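PDB 1WX1: nicotinate-nucleotide--dimethylbenzimidazole phosphoribosyltransferase from Thermus thermophilus HB8, which probably catalyses transfer of phosphoribose from nicotinate mononucleotide to 5,6-dimethylbenzimidazole, giving alpha-ribazole 5'-phosphate for the lower ligand of cobalamin. Local coordinates for residues A[44-49]-A[93-98]; A[246-251]-A[306-311]; A[7-12]-A[320-325]. All blocks are in the same frame, centred on the assembly; numbering follows the deposited sequence.

Contact 1: A[44-49]-A[93-98]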
loop_
_atom_site.group_PDB
_atom_site.type_symbol
_atom_site.label_atom_id
_atom_site.label_comp_id
_atom_site.label_asym_id
_atom_site.label_seq_id
_atom_site.Cartn_x
_atom_site.Cartn_y
_atom_site.Cartn_z
ATOM N N LEU A 44 -3.601 -16.512 2.184
ATOM C CA LEU A 44 -4.189 -15.670 3.214
ATOM C C LEU A 44 -5.615 -15.332 2.825
ATOM O O LEU A 44 -5.980 -15.372 1.650
ATOM C CB LEU A 44 -3.389 -14.378 3.379
ATOM C CG LEU A 44 -2.004 -14.500 4.017
ATOM C CD1 LEU A 44 -1.330 -13.128 4.020
ATOM C CD2 LEU A 44 -2.133 -15.035 5.439
ATOM N N GLY A 45 -6.426 -15.004 3.818
ATOM C CA GLY A 45 -7.800 -14.655 3.532
ATOM C C GLY A 45 -8.278 -13.577 4.476
ATOM O O GLY A 45 -7.682 -12.501 4.571
ATOM N N ARG A 46 -9.363 -13.879 5.176
ATOM C CA ARG A 46 -9.959 -12.960 6.135
ATOM C C ARG A 46 -8.942 -12.492 7.166
ATOM O O ARG A 46 -8.168 -13.287 7.694
ATOM C CB ARG A 46 -11.105 -13.666 6.860
ATOM C CG ARG A 46 -11.809 -12.824 7.910
ATOM C CD ARG A 46 -12.672 -11.769 7.260
ATOM N NE ARG A 46 -13.640 -11.207 8.199
ATOM C CZ ARG A 46 -14.411 -10.160 7.925
ATOM N NH1 ARG A 46 -14.319 -9.568 6.743
ATOM N NH2 ARG A 46 -15.263 -9.700 8.830
ATOM N N GLY A 47 -8.951 -11.201 7.462
ATOM C CA GLY A 47 -8.036 -10.688 8.462
ATOM C C GLY A 47 -8.862 -10.172 9.624
ATOM O O GLY A 47 -10.093 -10.143 9.544
ATOM N N ALA A 48 -8.203 -9.798 10.712
ATOM C CA ALA A 48 -8.905 -9.238 11.858
ATOM C C ALA A 48 -8.020 -8.233 12.583
ATOM O O ALA A 48 -6.795 -8.351 12.580
ATOM C CB ALA A 48 -9.341 -10.350 12.836
ATOM N N VAL A 49 -8.651 -7.219 13.164
ATOM C CA VAL A 49 -7.935 -6.227 13.947
ATOM C C VAL A 49 -8.686 -6.110 15.268
ATOM O O VAL A 49 -9.920 -6.045 15.291
ATOM C CB VAL A 49 -7.877 -4.826 13.248
ATOM C CG1 VAL A 49 -9.283 -4.269 13.017
ATOM C CG2 VAL A 49 -7.077 -3.847 14.113
ATOM N N ASP A 93 -11.208 -6.482 3.827
ATOM C CA ASP A 93 -11.750 -7.770 4.281
ATOM C C ASP A 93 -11.139 -8.136 5.626
ATOM O O ASP A 93 -10.481 -9.170 5.787
ATOM C CB ASP A 93 -11.470 -8.871 3.250
ATOM C CG ASP A 93 -12.077 -10.212 3.648
ATOM O OD1 ASP A 93 -13.184 -10.226 4.227
ATOM O OD2 ASP A 93 -11.454 -11.257 3.375
ATOM N N CYS A 94 -11.380 -7.272 6.598
ATOM C CA CYS A 94 -10.844 -7.443 7.929
ATOM C C CYS A 94 -11.941 -7.227 8.964
ATOM O O CYS A 94 -12.624 -6.206 8.941
ATOM C CB CYS A 94 -9.717 -6.425 8.133
ATOM S SG CYS A 94 -8.931 -6.436 9.748
ATOM N N ALA A 95 -12.107 -8.194 9.861
ATOM C CA ALA A 95 -13.103 -8.097 10.919
ATOM C C ALA A 95 -12.600 -7.104 11.964
ATOM O O ALA A 95 -11.397 -7.003 12.203
ATOM C CB ALA A 95 -13.319 -9.472 11.564
ATOM N N VAL A 96 -13.516 -6.367 12.581
ATOM C CA VAL A 96 -13.133 -5.401 13.599
ATOM C C VAL A 96 -13.692 -5.805 14.953
ATOM O O VAL A 96 -14.891 -6.027 15.098
ATOM C CB VAL A 96 -13.645 -3.974 13.268
ATOM C CG1 VAL A 96 -13.297 -3.019 14.408
ATOM C CG2 VAL A 96 -13.021 -3.477 11.966
ATOM N N TYR A 97 -12.812 -5.927 15.940
ATOM C CA TYR A 97 -13.228 -6.262 17.298
ATOM C C TYR A 97 -12.729 -5.149 18.194
ATOM O O TYR A 97 -11.642 -4.613 17.971
ATOM C CB TYR A 97 -12.614 -7.583 17.770
ATOM C CG TYR A 97 -12.991 -8.787 16.942
ATOM C CD1 TYR A 97 -12.258 -9.134 15.808
ATOM C CD2 TYR A 97 -14.085 -9.577 17.291
ATOM C CE1 TYR A 97 -12.604 -10.241 15.039
ATOM C CE2 TYR A 97 -14.441 -10.689 16.530
ATOM C CZ TYR A 97 -13.696 -11.014 15.407
ATOM O OH TYR A 97 -14.046 -12.105 14.654
ATOM N N VAL A 98 -13.515 -4.795 19.206
ATOM C CA VAL A 98 -13.123 -3.747 20.140
ATOM C C VAL A 98 -13.005 -4.361 21.531
ATOM O O VAL A 98 -13.831 -5.176 21.932
ATOM C CB VAL A 98 -14.165 -2.602 20.179
ATOM C CG1 VAL A 98 -13.693 -1.500 21.125
ATOM C CG2 VAL A 98 -14.361 -2.031 18.778
#
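Gly47 and Val49 exchange four backbone hydrogen bonds with Asp93, Ala95 and Tyr97, the ladder of neighbouring parallel strands. Gly47 N gives its hydrogen to Asp93 O at 3.0 Å and Gly47 O takes one from Ala95 N; Val49 N reaches Ala95 O, and Val49 O takes the hydrogen of Tyr97 N.

A salt bridge lies just before the two strands begin: Arg46 NH1 meets Asp93 OD1 at 2.8 Å, OD1 lying close to the guanidinium plane while the nitrogen comes from above the carboxylate plane. Arg46 CG is anti to the backbone N (chi1 179°) and the chain bends at chi2 (73°), placing CD by Asp93 OD1. One guanidinium face rests on backbone, with Ala95 N over its centre.

On one sheet face, Val49 CG1 touches Cys94 SG at 3.9 Å and Val96 CG2 at 4.0 Å; Val309 of helix 306-321 packs on Val49 and Cys94 from this side. On the other, Ala48 CB meets the ring edge of Tyr97 at CE1, while Tyr97 OH bonds Glu153.

The main chain carries the pairing, mainly apolar side chains meet helices 306-321 and 133-152 on the two faces, and the Arg46-Asp93 bridge adds an ionic tie at an exposed end.

Contact 2: A[246-251]-A[306-311]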
loop_
_atom_site.group_PDB
_atom_site.type_symbol
_atom_site.label_atom_id
_atom_site.label_comp_id
_atom_site.label_asym_id
_atom_site.label_seq_id
_atom_site.Cartn_x
_atom_site.Cartn_y
_atom_site.Cartn_z
ATOM N N PRO A 246 0.369 -14.503 10.928
ATOM C CA PRO A 246 1.220 -13.367 10.566
ATOM C C PRO A 246 0.619 -12.243 11.413
ATOM O O PRO A 246 -0.607 -12.148 11.525
ATOM C CB PRO A 246 0.920 -13.149 9.084
ATOM C CG PRO A 246 0.363 -14.467 8.618
ATOM C CD PRO A 246 -0.453 -14.935 9.785
ATOM N N LEU A 247 1.461 -11.407 12.006
ATOM C CA LEU A 247 0.982 -10.310 12.845
ATOM C C LEU A 247 1.362 -8.979 12.209
ATOM O O LEU A 247 2.503 -8.794 11.795
ATOM C CB LEU A 247 1.608 -10.421 14.238
ATOM C CG LEU A 247 1.499 -11.818 14.859
ATOM C CD1 LEU A 247 2.278 -11.862 16.165
ATOM C CD2 LEU A 247 0.035 -12.174 15.084
ATOM N N VAL A 248 0.411 -8.050 12.147
ATOM C CA VAL A 248 0.665 -6.755 11.528
ATOM C C VAL A 248 0.676 -5.603 12.531
ATOM O O VAL A 248 -0.254 -5.439 13.328
ATOM C CB VAL A 248 -0.391 -6.452 10.442
ATOM C CG1 VAL A 248 0.027 -5.230 9.636
ATOM C CG2 VAL A 248 -0.569 -7.667 9.537
ATOM N N LEU A 249 1.738 -4.810 12.479
ATOM C CA LEU A 249 1.900 -3.663 13.369
ATOM C C LEU A 249 1.221 -2.428 12.811
ATOM O O LEU A 249 1.178 -2.228 11.594
ATOM C CB LEU A 249 3.386 -3.330 13.555
ATOM C CG LEU A 249 4.287 -4.359 14.232
ATOM C CD1 LEU A 249 5.726 -3.845 14.219
ATOM C CD2 LEU A 249 3.808 -4.602 15.659
ATOM N N ASP A 250 0.688 -1.606 13.710
ATOM C CA ASP A 250 0.068 -0.356 13.318
ATOM C C ASP A 250 1.048 0.764 13.681
ATOM O O ASP A 250 2.232 0.691 13.338
ATOM C CB ASP A 250 -1.275 -0.146 14.031
ATOM C CG ASP A 250 -2.009 1.088 13.528
ATOM O OD1 ASP A 250 -1.991 1.310 12.301
ATOM O OD2 ASP A 250 -2.604 1.829 14.346
ATOM N N GLY A 251 0.566 1.771 14.404
ATOM C CA GLY A 251 1.408 2.901 14.762
ATOM C C GLY A 251 2.244 2.816 16.022
ATOM O O GLY A 251 2.544 1.735 16.516
ATOM N N THR A 306 -5.365 1.461 11.870
ATOM C CA THR A 306 -5.565 1.858 10.478
ATOM C C THR A 306 -4.438 1.489 9.527
ATOM O O THR A 306 -4.693 0.946 8.450
ATOM C CB THR A 306 -5.809 3.378 10.346
ATOM O OG1 THR A 306 -4.754 4.091 11.000
ATOM C CG2 THR A 306 -7.149 3.766 10.961
ATOM N N GLY A 307 -3.202 1.796 9.910
ATOM C CA GLY A 307 -2.073 1.490 9.051
ATOM C C GLY A 307 -1.903 -0.000 8.836
ATOM O O GLY A 307 -1.606 -0.447 7.728
ATOM N N ALA A 308 -2.094 -0.774 9.900
ATOM C CA ALA A 308 -1.970 -2.217 9.819
ATOM C C ALA A 308 -3.006 -2.807 8.870
ATOM O O ALA A 308 -2.691 -3.682 8.063
ATOM C CB ALA A 308 -2.128 -2.834 11.206
ATOM N N VAL A 309 -4.244 -2.333 8.978
ATOM C CA VAL A 309 -5.327 -2.830 8.137
ATOM C C VAL A 309 -5.121 -2.470 6.666
ATOM O O VAL A 309 -5.409 -3.278 5.775
ATOM C CB VAL A 309 -6.692 -2.302 8.639
ATOM C CG1 VAL A 309 -7.796 -2.640 7.639
ATOM C CG2 VAL A 309 -7.010 -2.937 9.992
ATOM N N LEU A 310 -4.612 -1.269 6.411
ATOM C CA LEU A 310 -4.346 -0.836 5.042
ATOM C C LEU A 310 -3.271 -1.711 4.399
ATOM O O LEU A 310 -3.218 -1.848 3.178
ATOM C CB LEU A 310 -3.884 0.621 5.024
ATOM C CG LEU A 310 -4.949 1.680 5.324
ATOM C CD1 LEU A 310 -4.306 3.054 5.386
ATOM C CD2 LEU A 310 -6.022 1.636 4.244
ATOM N N ALA A 311 -2.413 -2.304 5.223
ATOM C CA ALA A 311 -1.337 -3.154 4.712
ATOM C C ALA A 311 -1.740 -4.605 4.458
ATOM O O ALA A 311 -0.998 -5.354 3.816
ATOM C CB ALA A 311 -0.156 -3.120 5.667
#
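Val248 lays its CG1 branch against Ala308, 3.6 Å from Ala308 CB, and the same methyl lies beside Ala308 O. CG1 stands anti to the backbone N (chi1 -170°), which turns it to the helix. From the next residue of the strand, Leu249 O approaches Ala308 CB to 3.4 Å, and Asp250 CB lies 4.0 Å from that methyl as well. Ala308 thus sits against three consecutive residues, its small side chain consistent with the close approach of the helix.

The strand belongs to the parallel sheet of an alpha/beta fold, and helix 306-321 packs across one face of it; the axes of strand 247-249 and of residues 306-311 come within 7.4 Å, their N-to-C directions 129° apart. Ala308 also touches Ala159 of the adjoining strand 157-163.

Just beyond the strand's C-terminal end, Asp250 turns to the first turn of the helix. OD1 accepts the hydrogen of Ala308 N at 3.2 Å, met on the anti side and 28° out of the carboxylate plane, and it takes a weak, bent bond from Gly307 N at 2.7 Å. OD2 bonds Gly305 N, next to Glu304, the predicted proton acceptor. Three backbone N-H groups therefore grip this buried carboxylate, one of them weakly. An alanine here would probably leave the amides of Gly305, Gly307 and Ala308 without their acceptor and the loop carrying Glu304 less firmly placed.

Contact 3: A[7-12]-A[320-325]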
loop_
_atom_site.group_PDB
_atom_site.type_symbol
_atom_site.label_atom_id
_atom_site.label_comp_id
_atom_site.label_asym_id
_atom_site.label_seq_id
_atom_site.Cartn_x
_atom_site.Cartn_y
_atom_site.Cartn_z
ATOM N N ALA A 7 13.733 -21.715 2.834
ATOM C CA ALA A 7 14.753 -21.984 1.824
ATOM C C ALA A 7 14.128 -22.406 0.494
ATOM O O ALA A 7 14.528 -21.935 -0.570
ATOM C CB ALA A 7 15.698 -23.070 2.320
ATOM N N GLN A 8 13.147 -23.301 0.564
ATOM C CA GLN A 8 12.463 -23.796 -0.626
ATOM C C GLN A 8 11.707 -22.675 -1.325
ATOM O O GLN A 8 11.672 -22.610 -2.554
ATOM C CB GLN A 8 11.489 -24.910 -0.244
ATOM C CG GLN A 8 12.156 -26.138 0.358
ATOM N N ALA A 9 11.091 -21.800 -0.538
ATOM C CA ALA A 9 10.339 -20.677 -1.085
ATOM C C ALA A 9 11.300 -19.715 -1.769
ATOM O O ALA A 9 10.992 -19.148 -2.816
ATOM C CB ALA A 9 9.580 -19.962 0.034
ATOM N N ARG A 10 12.475 -19.540 -1.173
ATOM C CA ARG A 10 13.478 -18.645 -1.730
ATOM C C ARG A 10 13.902 -19.151 -3.109
ATOM O O ARG A 10 14.155 -18.362 -4.018
ATOM C CB ARG A 10 14.678 -18.570 -0.784
ATOM C CG ARG A 10 15.603 -17.399 -1.031
ATOM C CD ARG A 10 16.779 -17.441 -0.067
ATOM N NE ARG A 10 16.362 -17.311 1.325
ATOM C CZ ARG A 10 16.858 -18.037 2.323
ATOM N NH1 ARG A 10 17.791 -18.950 2.083
ATOM N NH2 ARG A 10 16.421 -17.852 3.562
ATOM N N LEU A 11 13.963 -20.471 -3.264
ATOM C CA LEU A 11 14.336 -21.073 -4.546
ATOM C C LEU A 11 13.244 -20.870 -5.594
ATOM O O LEU A 11 13.528 -20.509 -6.739
ATOM C CB LEU A 11 14.577 -22.573 -4.394
ATOM C CG LEU A 11 15.746 -23.086 -3.561
ATOM C CD1 LEU A 11 15.837 -24.601 -3.725
ATOM C CD2 LEU A 11 17.039 -22.429 -4.017
ATOM N N ARG A 12 11.994 -21.117 -5.210
ATOM C CA ARG A 12 10.888 -20.955 -6.147
ATOM C C ARG A 12 10.792 -19.506 -6.619
ATOM O O ARG A 12 10.570 -19.241 -7.802
ATOM C CB ARG A 12 9.558 -21.380 -5.507
ATOM C CG ARG A 12 8.389 -21.282 -6.475
ATOM C CD ARG A 12 7.052 -21.720 -5.879
ATOM N NE ARG A 12 5.984 -21.572 -6.869
ATOM C CZ ARG A 12 5.819 -22.372 -7.919
ATOM N NH1 ARG A 12 6.646 -23.394 -8.116
ATOM N NH2 ARG A 12 4.847 -22.138 -8.793
ATOM N N ARG A 320 0.455 -14.366 -2.765
ATOM C CA ARG A 320 0.127 -14.854 -4.104
ATOM C C ARG A 320 1.320 -14.895 -5.064
ATOM O O ARG A 320 1.278 -15.593 -6.078
ATOM C CB ARG A 320 -0.979 -13.997 -4.727
ATOM C CG ARG A 320 -2.304 -14.023 -3.970
ATOM C CD ARG A 320 -2.838 -15.441 -3.818
ATOM N NE ARG A 320 -2.954 -16.138 -5.099
ATOM C CZ ARG A 320 -3.477 -17.354 -5.240
ATOM N NH1 ARG A 320 -3.936 -18.006 -4.179
ATOM N NH2 ARG A 320 -3.538 -17.921 -6.440
ATOM N N ILE A 321 2.377 -14.151 -4.762
ATOM C CA ILE A 321 3.549 -14.147 -5.636
ATOM C C ILE A 321 4.052 -15.565 -5.869
ATOM O O ILE A 321 4.378 -15.942 -6.995
ATOM C CB ILE A 321 4.712 -13.309 -5.044
ATOM C CG1 ILE A 321 4.335 -11.829 -5.027
ATOM C CG2 ILE A 321 5.976 -13.511 -5.878
ATOM C CD1 ILE A 321 5.352 -10.940 -4.330
ATOM N N LEU A 322 4.103 -16.351 -4.799
ATOM C CA LEU A 322 4.587 -17.723 -4.879
ATOM C C LEU A 322 3.640 -18.651 -5.638
ATOM O O LEU A 322 3.969 -19.806 -5.902
ATOM C CB LEU A 322 4.869 -18.252 -3.469
ATOM C CG LEU A 322 6.134 -17.627 -2.855
ATOM C CD1 LEU A 322 6.142 -17.783 -1.342
ATOM C CD2 LEU A 322 7.362 -18.281 -3.476
ATOM N N HIS A 323 2.469 -18.135 -5.999
ATOM C CA HIS A 323 1.498 -18.910 -6.755
ATOM C C HIS A 323 1.704 -18.666 -8.254
ATOM O O HIS A 323 1.026 -19.263 -9.092
ATOM C CB HIS A 323 0.078 -18.533 -6.333
ATOM C CG HIS A 323 -0.279 -19.001 -4.955
ATOM N ND1 HIS A 323 -1.075 -20.109 -4.730
ATOM C CD2 HIS A 323 0.077 -18.542 -3.737
ATOM C CE1 HIS A 323 -1.192 -20.304 -3.431
ATOM N NE2 HIS A 323 -0.503 -19.370 -2.801
ATOM N N MET A 324 2.639 -17.781 -8.585
ATOM C CA MET A 324 2.952 -17.497 -9.982
ATOM C C MET A 324 3.584 -18.754 -10.562
ATOM O O MET A 324 4.023 -19.637 -9.822
ATOM C CB MET A 324 3.974 -16.366 -10.105
ATOM C CG MET A 324 3.446 -14.968 -9.872
ATOM S SD MET A 324 4.822 -13.804 -9.831
ATOM C CE MET A 324 5.398 -13.888 -11.538
ATOM N N ALA A 325 3.639 -18.828 -11.885
ATOM C CA ALA A 325 4.257 -19.970 -12.547
ATOM C C ALA A 325 5.753 -19.699 -12.648
ATOM O O ALA A 325 6.176 -18.539 -12.698
ATOM C CB ALA A 325 3.671 -20.144 -13.938
#
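Leu322 O takes the hydrogen of Arg12 NE at 2.8 Å, with an N-H...O angle of 157° and the oxygen near the guanidinium plane. A second oxygen is held farther round the same group: Arg12 NH2 reaches Met324 O, also at 2.8 Å, but the bond is weak, bent to 129°. The arginine chain runs extended from CG to NE, carrying the guanidinium from its helix across to the opposing backbone. There the two nitrogens bridge carbonyls two residues apart.

These carbonyls belong to a type I beta turn from Ile321 to Met324 and its exit. His323 N and Met324 N bond back to Arg320 O and Ile321 O as the chain leaves helix 306-321, so a side chain of the N-terminal helix 3-14 holds the turn that follows helix 306-321. Beyond the two segments, Arg12 NH1 forms a salt bridge with Glu329.

Beside the polar bonds, Leu322 supplies the apolar part. Its CD2 methyl lies 3.8 Å from Ala9 O and 4.2 Å from Arg12 CD, while CD1 comes 4.3 Å from Ala9 CB. Ala34 of helix 24-37 borders both Ala9 and Leu322, so helix 24-37 backs the contact between helix 3-14 and the turn. The second subunit reaches this turn too, where its Ala84 packs on Met324 and its Phe88 on Ile321.

Contacts 1 and 2 lie 11 Å apart, centre to centre, on one parallel sheet, where strand 157-163 separates strand 47-54 from strand 247-249. They also touch, since Val309 of helix 306-321 packs on Val49 and Cys94. Contact 3 stands 25 Å from contact 1 and 24 Å from contact 2, centre to centre, yet shares that long helix with contact 2: one end meets the sheet near the predicted proton acceptor Glu304, the other leads into the turn held by helix 3-14. Along the chain, contact 1 closes before contact 2 opens, and contact 3 spans both by joining segments near the two ends. The second subunit packs along this helix, on Leu310 and on the turn beyond.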